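Local coordinates for protein RNA-dependent RNA Polymerase (Bombyx mori cytoplasmic polyhedrosis virus, PDB 6TZ0) that synthesises viral RNA from an RNA template, transcribing plus strands from the double-stranded genome and making the complementary minus strands, at residues 83-87 with 101-105; 1023-1029 with 1195-1201. All coordinates share one frame. Residue numbers count along the deposited sequence, not the author numbering.

Interaction 1 of 2, residues 83-87 with 101-105; sequences PSDYP and YDYLV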
ATOM      1  N   PRO A  83      26.614 -23.583 -10.332  1.00 45.68           N
ATOM      2  CA  PRO A  83      25.163 -23.636 -10.564  1.00 45.68           C
ATOM      3  C   PRO A  83      24.361 -24.197  -9.400  1.00 45.68           C
ATOM      4  O   PRO A  83      23.128 -24.119  -9.438  1.00 45.68           O
ATOM      5  CB  PRO A  83      25.041 -24.532 -11.799  1.00 45.68           C
ATOM      6  CG  PRO A  83      26.254 -25.383 -11.757  1.00 45.68           C
ATOM      7  CD  PRO A  83      27.344 -24.528 -11.194  1.00 45.68           C
ATOM      8  N   SER A  84      25.001 -24.753  -8.377  1.00 45.88           N
ATOM      9  CA  SER A  84      24.292 -25.212  -7.193  1.00 45.88           C
ATOM     10  C   SER A  84      24.108 -24.113  -6.157  1.00 45.88           C
ATOM     11  O   SER A  84      23.591 -24.390  -5.073  1.00 45.88           O
ATOM     12  CB  SER A  84      25.018 -26.400  -6.557  1.00 45.88           C
ATOM     13  OG  SER A  84      26.254 -26.002  -6.000  1.00 45.88           O
ATOM     14  N   ASP A  85      24.530 -22.881  -6.454  1.00 46.21           N
ATOM     15  CA  ASP A  85      24.179 -21.758  -5.597  1.00 46.21           C
ATOM     16  C   ASP A  85      22.725 -21.356  -5.765  1.00 46.21           C
ATOM     17  O   ASP A  85      22.151 -20.747  -4.856  1.00 46.21           O
ATOM     18  CB  ASP A  85      25.061 -20.544  -5.888  1.00 46.21           C
ATOM     19  CG  ASP A  85      26.500 -20.753  -5.485  1.00 46.21           C
ATOM     20  OD1 ASP A  85      26.763 -21.565  -4.577  1.00 46.21           O
ATOM     21  OD2 ASP A  85      27.371 -20.084  -6.071  1.00 46.21           O
ATOM     22  N   TYR A  86      22.119 -21.677  -6.902  1.00 43.21           N
ATOM     23  CA  TYR A  86      20.713 -21.384  -7.164  1.00 43.21           C
ATOM     24  C   TYR A  86      20.014 -22.662  -7.608  1.00 43.21           C
ATOM     25  O   TYR A  86      19.711 -22.835  -8.793  1.00 43.21           O
ATOM     26  CB  TYR A  86      20.589 -20.286  -8.217  1.00 43.21           C
ATOM     27  CG  TYR A  86      21.242 -18.991  -7.794  1.00 43.21           C
ATOM     28  CD1 TYR A  86      20.599 -18.113  -6.936  1.00 43.21           C
ATOM     29  CD2 TYR A  86      22.514 -18.658  -8.239  1.00 43.21           C
ATOM     30  CE1 TYR A  86      21.200 -16.939  -6.540  1.00 43.21           C
ATOM     31  CE2 TYR A  86      23.122 -17.486  -7.851  1.00 43.21           C
ATOM     32  CZ  TYR A  86      22.461 -16.631  -7.002  1.00 43.21           C
ATOM     33  OH  TYR A  86      23.059 -15.455  -6.613  1.00 43.21           O
ATOM     34  N   PRO A  87      19.745 -23.582  -6.685  1.00 40.52           N
ATOM     35  CA  PRO A  87      19.195 -24.882  -7.071  1.00 40.52           C
ATOM     36  C   PRO A  87      17.715 -24.785  -7.415  1.00 40.52           C
ATOM     37  O   PRO A  87      17.059 -23.769  -7.203  1.00 40.52           O
ATOM     38  CB  PRO A  87      19.407 -25.733  -5.820  1.00 40.52           C
ATOM     39  CG  PRO A  87      19.340 -24.766  -4.722  1.00 40.52           C
ATOM     40  CD  PRO A  87      19.936 -23.495  -5.226  1.00 40.52           C
ATOM     41  N   TYR A 101      20.906 -18.971  -0.799  1.00 44.31           N
ATOM     42  CA  TYR A 101      21.138 -17.616  -1.269  1.00 44.31           C
ATOM     43  C   TYR A 101      19.877 -17.059  -1.909  1.00 44.31           C
ATOM     44  O   TYR A 101      19.245 -17.729  -2.729  1.00 44.31           O
ATOM     45  CB  TYR A 101      22.298 -17.584  -2.263  1.00 44.31           C
ATOM     46  CG  TYR A 101      23.578 -18.083  -1.656  1.00 44.31           C
ATOM     47  CD1 TYR A 101      24.303 -17.291  -0.780  1.00 44.31           C
ATOM     48  CD2 TYR A 101      24.055 -19.352  -1.947  1.00 44.31           C
ATOM     49  CE1 TYR A 101      25.468 -17.747  -0.213  1.00 44.31           C
ATOM     50  CE2 TYR A 101      25.216 -19.817  -1.386  1.00 44.31           C
ATOM     51  CZ  TYR A 101      25.920 -19.009  -0.520  1.00 44.31           C
ATOM     52  OH  TYR A 101      27.087 -19.455   0.047  1.00 44.31           O
ATOM     53  N   ASP A 102      19.520 -15.837  -1.529  1.00 43.92           N
ATOM     54  CA  ASP A 102      18.442 -15.102  -2.166  1.00 43.92           C
ATOM     55  C   ASP A 102      18.950 -13.912  -2.955  1.00 43.92           C
ATOM     56  O   ASP A 102      18.149 -13.196  -3.562  1.00 43.92           O
ATOM     57  CB  ASP A 102      17.431 -14.619  -1.123  1.00 43.92           C
ATOM     58  CG  ASP A 102      16.662 -15.750  -0.491  1.00 43.92           C
ATOM     59  OD1 ASP A 102      16.493 -16.792  -1.151  1.00 43.92           O
ATOM     60  OD2 ASP A 102      16.216 -15.597   0.661  1.00 43.92           O
ATOM     61  N   TYR A 103      20.258 -13.672  -2.952  1.00 43.16           N
ATOM     62  CA  TYR A 103      20.828 -12.483  -3.553  1.00 43.16           C
ATOM     63  C   TYR A 103      22.037 -12.887  -4.385  1.00 43.16           C
ATOM     64  O   TYR A 103      22.322 -14.074  -4.566  1.00 43.16           O
ATOM     65  CB  TYR A 103      21.156 -11.446  -2.470  1.00 43.16           C
ATOM     66  CG  TYR A 103      19.919 -10.841  -1.829  1.00 43.16           C
ATOM     67  CD1 TYR A 103      19.298  -9.737  -2.385  1.00 43.16           C
ATOM     68  CD2 TYR A 103      19.353 -11.401  -0.695  1.00 43.16           C
ATOM     69  CE1 TYR A 103      18.170  -9.192  -1.825  1.00 43.16           C
ATOM     70  CE2 TYR A 103      18.215 -10.870  -0.128  1.00 43.16           C
ATOM     71  CZ  TYR A 103      17.629  -9.764  -0.700  1.00 43.16           C
ATOM     72  OH  TYR A 103      16.500  -9.216  -0.147  1.00 43.16           O
ATOM     73  N   LEU A 104      22.750 -11.891  -4.903  1.00 43.27           N
ATOM     74  CA  LEU A 104      23.833 -12.118  -5.853  1.00 43.27           C
ATOM     75  C   LEU A 104      25.064 -12.645  -5.127  1.00 43.27           C
ATOM     76  O   LEU A 104      25.672 -11.933  -4.321  1.00 43.27           O
ATOM     77  CB  LEU A 104      24.130 -10.821  -6.604  1.00 43.27           C
ATOM     78  CG  LEU A 104      24.999 -10.725  -7.863  1.00 43.27           C
ATOM     79  CD1 LEU A 104      26.431 -10.479  -7.521  1.00 43.27           C
ATOM     80  CD2 LEU A 104      24.902 -12.001  -8.673  1.00 43.27           C
ATOM     81  N   VAL A 105      25.419 -13.895  -5.405  1.00 43.03           N
ATOM     82  CA  VAL A 105      26.644 -14.499  -4.894  1.00 43.03           C
ATOM     83  C   VAL A 105      27.828 -13.895  -5.644  1.00 43.03           C
ATOM     84  O   VAL A 105      27.698 -13.468  -6.793  1.00 43.03           O
ATOM     85  CB  VAL A 105      26.557 -16.034  -5.056  1.00 43.03           C
ATOM     86  CG1 VAL A 105      27.741 -16.768  -4.452  1.00 43.03           C
ATOM     87  CG2 VAL A 105      25.289 -16.541  -4.435  1.00 43.03           C
TER

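Interaction 2 of 2, residues 1023-1029 with 1195-1201; sequences EFEVEDV and GKRLGMV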
ATOM      1  N   GLU A1023      19.470  45.649   5.422  1.00 47.94           N
ATOM      2  CA  GLU A1023      20.689  45.135   6.026  1.00 47.94           C
ATOM      3  C   GLU A1023      20.627  45.223   7.541  1.00 47.94           C
ATOM      4  O   GLU A1023      19.709  45.802   8.122  1.00 47.94           O
ATOM      5  CB  GLU A1023      21.934  45.853   5.501  1.00 47.94           C
ATOM      6  CG  GLU A1023      22.445  45.249   4.220  1.00 47.94           C
ATOM      7  CD  GLU A1023      23.003  43.854   4.456  1.00 47.94           C
ATOM      8  OE1 GLU A1023      23.605  43.630   5.529  1.00 47.94           O
ATOM      9  OE2 GLU A1023      22.822  42.974   3.592  1.00 47.94           O
ATOM     10  N   PHE A1024      21.637  44.632   8.170  1.00 45.31           N
ATOM     11  CA  PHE A1024      21.675  44.423   9.610  1.00 45.31           C
ATOM     12  C   PHE A1024      23.066  44.761  10.111  1.00 45.31           C
ATOM     13  O   PHE A1024      24.045  44.144   9.686  1.00 45.31           O
ATOM     14  CB  PHE A1024      21.320  42.976   9.961  1.00 45.31           C
ATOM     15  CG  PHE A1024      19.888  42.637   9.727  1.00 45.31           C
ATOM     16  CD1 PHE A1024      18.937  42.892  10.696  1.00 45.31           C
ATOM     17  CD2 PHE A1024      19.481  42.104   8.518  1.00 45.31           C
ATOM     18  CE1 PHE A1024      17.613  42.590  10.475  1.00 45.31           C
ATOM     19  CE2 PHE A1024      18.160  41.808   8.291  1.00 45.31           C
ATOM     20  CZ  PHE A1024      17.226  42.050   9.267  1.00 45.31           C
ATOM     21  N   GLU A1025      23.148  45.724  11.015  1.00 49.81           N
ATOM     22  CA  GLU A1025      24.411  46.138  11.595  1.00 49.81           C
ATOM     23  C   GLU A1025      24.574  45.506  12.966  1.00 49.81           C
ATOM     24  O   GLU A1025      23.596  45.260  13.673  1.00 49.81           O
ATOM     25  CB  GLU A1025      24.491  47.660  11.695  1.00 49.81           C
ATOM     26  CG  GLU A1025      24.486  48.343  10.349  1.00 49.81           C
ATOM     27  CD  GLU A1025      24.581  49.844  10.461  1.00 49.81           C
ATOM     28  OE1 GLU A1025      24.543  50.358  11.597  1.00 49.81           O
ATOM     29  OE2 GLU A1025      24.691  50.514   9.413  1.00 49.81           O
ATOM     30  N   VAL A1026      25.819  45.251  13.340  1.00 49.52           N
ATOM     31  CA  VAL A1026      26.125  44.531  14.567  1.00 49.52           C
ATOM     32  C   VAL A1026      26.414  45.536  15.672  1.00 49.52           C
ATOM     33  O   VAL A1026      27.334  46.353  15.558  1.00 49.52           O
ATOM     34  CB  VAL A1026      27.310  43.577  14.364  1.00 49.52           C
ATOM     35  CG1 VAL A1026      27.671  42.898  15.665  1.00 49.52           C
ATOM     36  CG2 VAL A1026      26.978  42.557  13.296  1.00 49.52           C
ATOM     37  N   GLU A1027      25.629  45.478  16.739  1.00 51.10           N
ATOM     38  CA  GLU A1027      25.857  46.285  17.924  1.00 51.10           C
ATOM     39  C   GLU A1027      26.757  45.536  18.898  1.00 51.10           C
ATOM     40  O   GLU A1027      26.968  44.330  18.787  1.00 51.10           O
ATOM     41  CB  GLU A1027      24.531  46.639  18.591  1.00 51.10           C
ATOM     42  CG  GLU A1027      23.659  47.592  17.801  1.00 51.10           C
ATOM     43  CD  GLU A1027      22.327  47.844  18.479  1.00 51.10           C
ATOM     44  OE1 GLU A1027      22.014  47.126  19.448  1.00 51.10           O
ATOM     45  OE2 GLU A1027      21.603  48.771  18.065  1.00 51.10           O
ATOM     46  N   ASP A1028      27.289  46.268  19.872  1.00 53.94           N
ATOM     47  CA  ASP A1028      28.136  45.688  20.901  1.00 53.94           C
ATOM     48  C   ASP A1028      27.346  45.182  22.106  1.00 53.94           C
ATOM     49  O   ASP A1028      27.948  44.801  23.115  1.00 53.94           O
ATOM     50  CB  ASP A1028      29.197  46.700  21.336  1.00 53.94           C
ATOM     51  CG  ASP A1028      28.602  48.032  21.731  1.00 53.94           C
ATOM     52  OD1 ASP A1028      27.382  48.225  21.549  1.00 53.94           O
ATOM     53  OD2 ASP A1028      29.356  48.890  22.234  1.00 53.94           O
ATOM     54  N   VAL A1029      26.022  45.160  22.015  1.00 50.17           N
ATOM     55  CA  VAL A1029      25.161  44.619  23.057  1.00 50.17           C
ATOM     56  C   VAL A1029      24.973  43.135  22.787  1.00 50.17           C
ATOM     57  O   VAL A1029      24.534  42.746  21.699  1.00 50.17           O
ATOM     58  CB  VAL A1029      23.811  45.351  23.098  1.00 50.17           C
ATOM     59  CG1 VAL A1029      22.881  44.697  24.099  1.00 50.17           C
ATOM     60  CG2 VAL A1029      24.014  46.809  23.438  1.00 50.17           C
ATOM     61  N   GLY A1195      26.441  36.140  19.016  1.00 44.27           N
ATOM     62  CA  GLY A1195      25.584  36.506  20.123  1.00 44.27           C
ATOM     63  C   GLY A1195      25.387  37.986  20.352  1.00 44.27           C
ATOM     64  O   GLY A1195      25.067  38.383  21.475  1.00 44.27           O
ATOM     65  N   LYS A1196      25.552  38.812  19.329  1.00 46.44           N
ATOM     66  CA  LYS A1196      25.367  40.251  19.428  1.00 46.44           C
ATOM     67  C   LYS A1196      23.995  40.657  18.905  1.00 46.44           C
ATOM     68  O   LYS A1196      23.365  39.945  18.121  1.00 46.44           O
ATOM     69  CB  LYS A1196      26.453  40.985  18.648  1.00 46.44           C
ATOM     70  CG  LYS A1196      27.854  40.792  19.175  1.00 46.44           C
ATOM     71  CD  LYS A1196      28.059  41.539  20.469  1.00 46.44           C
ATOM     72  CE  LYS A1196      29.506  41.473  20.912  1.00 46.44           C
ATOM     73  NZ  LYS A1196      29.748  42.204  22.182  1.00 46.44           N
ATOM     74  N   ARG A1197      23.537  41.823  19.347  1.00 47.56           N
ATOM     75  CA  ARG A1197      22.243  42.332  18.920  1.00 47.56           C
ATOM     76  C   ARG A1197      22.382  43.048  17.583  1.00 47.56           C
ATOM     77  O   ARG A1197      23.362  43.753  17.340  1.00 47.56           O
ATOM     78  CB  ARG A1197      21.665  43.274  19.978  1.00 47.56           C
ATOM     79  CG  ARG A1197      20.239  43.717  19.704  1.00 47.56           C
ATOM     80  CD  ARG A1197      19.647  44.548  20.817  1.00 47.56           C
ATOM     81  NE  ARG A1197      20.266  45.861  20.935  1.00 47.56           N
ATOM     82  CZ  ARG A1197      20.000  46.719  21.913  1.00 47.56           C
ATOM     83  NH1 ARG A1197      19.123  46.401  22.851  1.00 47.56           N
ATOM     84  NH2 ARG A1197      20.602  47.897  21.946  1.00 47.56           N
ATOM     85  N   LEU A1198      21.398  42.862  16.713  1.00 45.97           N
ATOM     86  CA  LEU A1198      21.417  43.463  15.390  1.00 45.97           C
ATOM     87  C   LEU A1198      20.585  44.737  15.350  1.00 45.97           C
ATOM     88  O   LEU A1198      19.661  44.935  16.140  1.00 45.97           O
ATOM     89  CB  LEU A1198      20.902  42.476  14.343  1.00 45.97           C
ATOM     90  CG  LEU A1198      21.771  41.238  14.157  1.00 45.97           C
ATOM     91  CD1 LEU A1198      21.131  40.276  13.179  1.00 45.97           C
ATOM     92  CD2 LEU A1198      23.153  41.638  13.697  1.00 45.97           C
ATOM     93  N   GLY A1199      20.935  45.607  14.407  1.00 46.19           N
ATOM     94  CA  GLY A1199      20.171  46.804  14.126  1.00 46.19           C
ATOM     95  C   GLY A1199      19.862  46.900  12.648  1.00 46.19           C
ATOM     96  O   GLY A1199      20.772  46.836  11.820  1.00 46.19           O
ATOM     97  N   MET A1200      18.590  47.044  12.299  1.00 47.99           N
ATOM     98  CA  MET A1200      18.161  46.945  10.912  1.00 47.99           C
ATOM     99  C   MET A1200      18.129  48.323  10.263  1.00 47.99           C
ATOM    100  O   MET A1200      17.589  49.273  10.834  1.00 47.99           O
ATOM    101  CB  MET A1200      16.781  46.292  10.826  1.00 47.99           C
ATOM    102  CG  MET A1200      16.337  45.967   9.410  1.00 47.99           C
ATOM    103  SD  MET A1200      14.750  45.122   9.342  1.00 47.99           S
ATOM    104  CE  MET A1200      13.648  46.486   9.660  1.00 47.99           C
ATOM    105  N   VAL A1201      18.708  48.423   9.071  1.00 50.00           N
ATOM    106  CA  VAL A1201      18.637  49.626   8.253  1.00 50.00           C
ATOM    107  C   VAL A1201      17.865  49.296   6.984  1.00 50.00           C
ATOM    108  O   VAL A1201      17.944  48.177   6.468  1.00 50.00           O
ATOM    109  CB  VAL A1201      20.039  50.192   7.937  1.00 50.00           C
ATOM    110  CG1 VAL A1201      20.688  50.695   9.204  1.00 50.00           C
ATOM    111  CG2 VAL A1201      20.925  49.133   7.324  1.00 50.00           C
TER

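Interaction 1 of 2, residues 83-87 with 101-105
This is a loop-to-loop contact in the N-terminal region of the polymerase. Both segments belong to the long irregular connection between helix 73-76 and helix 121-134, and no sheet pairing joins them. A tyrosine of 83-87 reaches across to the backbone of 101-105. The contact is mostly buried, although the two segments hide only 252 Å² between them.

Y101 comes first, and its CA lies 6.7 Å from the CA of D85. Its CB points toward 83-87. The edge of its ring meets the D85 carbonyl, with Y101 CD2 3.7 Å from D85 O. The ring hydroxyl goes on to hydrogen bond D240. CB of Y101 also lies 4.5 Å from CE1 of Y86.

D102 turns away, and its carbonyl bonds T347. Y103 also points away and packs its ring on helix 242-248. The Y103 side chain comes within about 4 Å of that of R485, which binds UTP, although no UTP is bound to this chain in the model. The Y103 backbone faces Y86 instead and offers its carbonyl as an acceptor.

L104 adds its CA, 3.5 Å from Y86 OH. V105 turns back toward the first segment. V105 CG1 is 3.7 Å from D85 OD2, and that carboxylate is salt-bridged to K79. V105 CG2 lies 3.8 Å from Y86 CZ. The backbone therefore bends around the tip of the Y86 ring, where Y86 OH donates a 2.6 Å hydrogen bond to Y103 O, close to the ring plane.

Interaction 2 of 2, residues 1023-1029 with 1195-1201
This is an antiparallel strand pairing in the C-terminal region. Strand 1022-1027 is the outer neighbour of strand 1196-1202, which runs parallel to 1162-1163 on its other side. The local axes approach to 4.4 Å, with 143° between their directions. E1023 with V1201 and E1025 with G1199 are hydrogen-bonded pairs. E1025 N reaches G1199 O at 2.7 Å, and G1199 N returns to E1025 O at 2.8 Å. F1024 with M1200 and V1026 with L1198 are non-hydrogen-bonded pairs.

The result is a small three-stranded mixed sheet. F1024, V1026, L1198 and M1200 share one face. There CE1 of F1024 lies 3.8 Å from CG of M1200, and M1200 SD makes an oblique Met-aromatic contact 4.7 Å from the F1024 ring centroid. Helix 1174-1188 packs on this face, and its H1185 stacks on F1024.

The chain turns a corner at D1028, but bonding continues past it: R1197 N donates to V1029 O at 2.7 Å. The R1197 guanidinium forms a salt bridge with E1027, R1197 NE to E1027 OE1 at 2.6 Å. Its face lies against V1029 CG2. The other carboxylate oxygen of E1027, OE2, forms a salt bridge with R1163 of the third strand.

How the interactions relate
From the N terminus, interaction 1 comes first. It closes a short loop, with 13 residues between its segments and no helix or strand among them. It folds one irregular connection back on itself. The central polymerase region follows before the chain reaches interaction 2. That contact closes a much longer loop of 165 residues, largely helical where regular, and brings the last strand of the chain beside 1022-1027. The two loops are in series, so they neither nest nor cross. The centres of interactions 1 and 2 are about 67 Å apart, on opposite sides of the chain's centre. The nearest atoms of interactions 1 and 2 are about 50 Å apart. Interaction 1 holds together one N-terminal loop; interaction 2 joins two C-terminal strands.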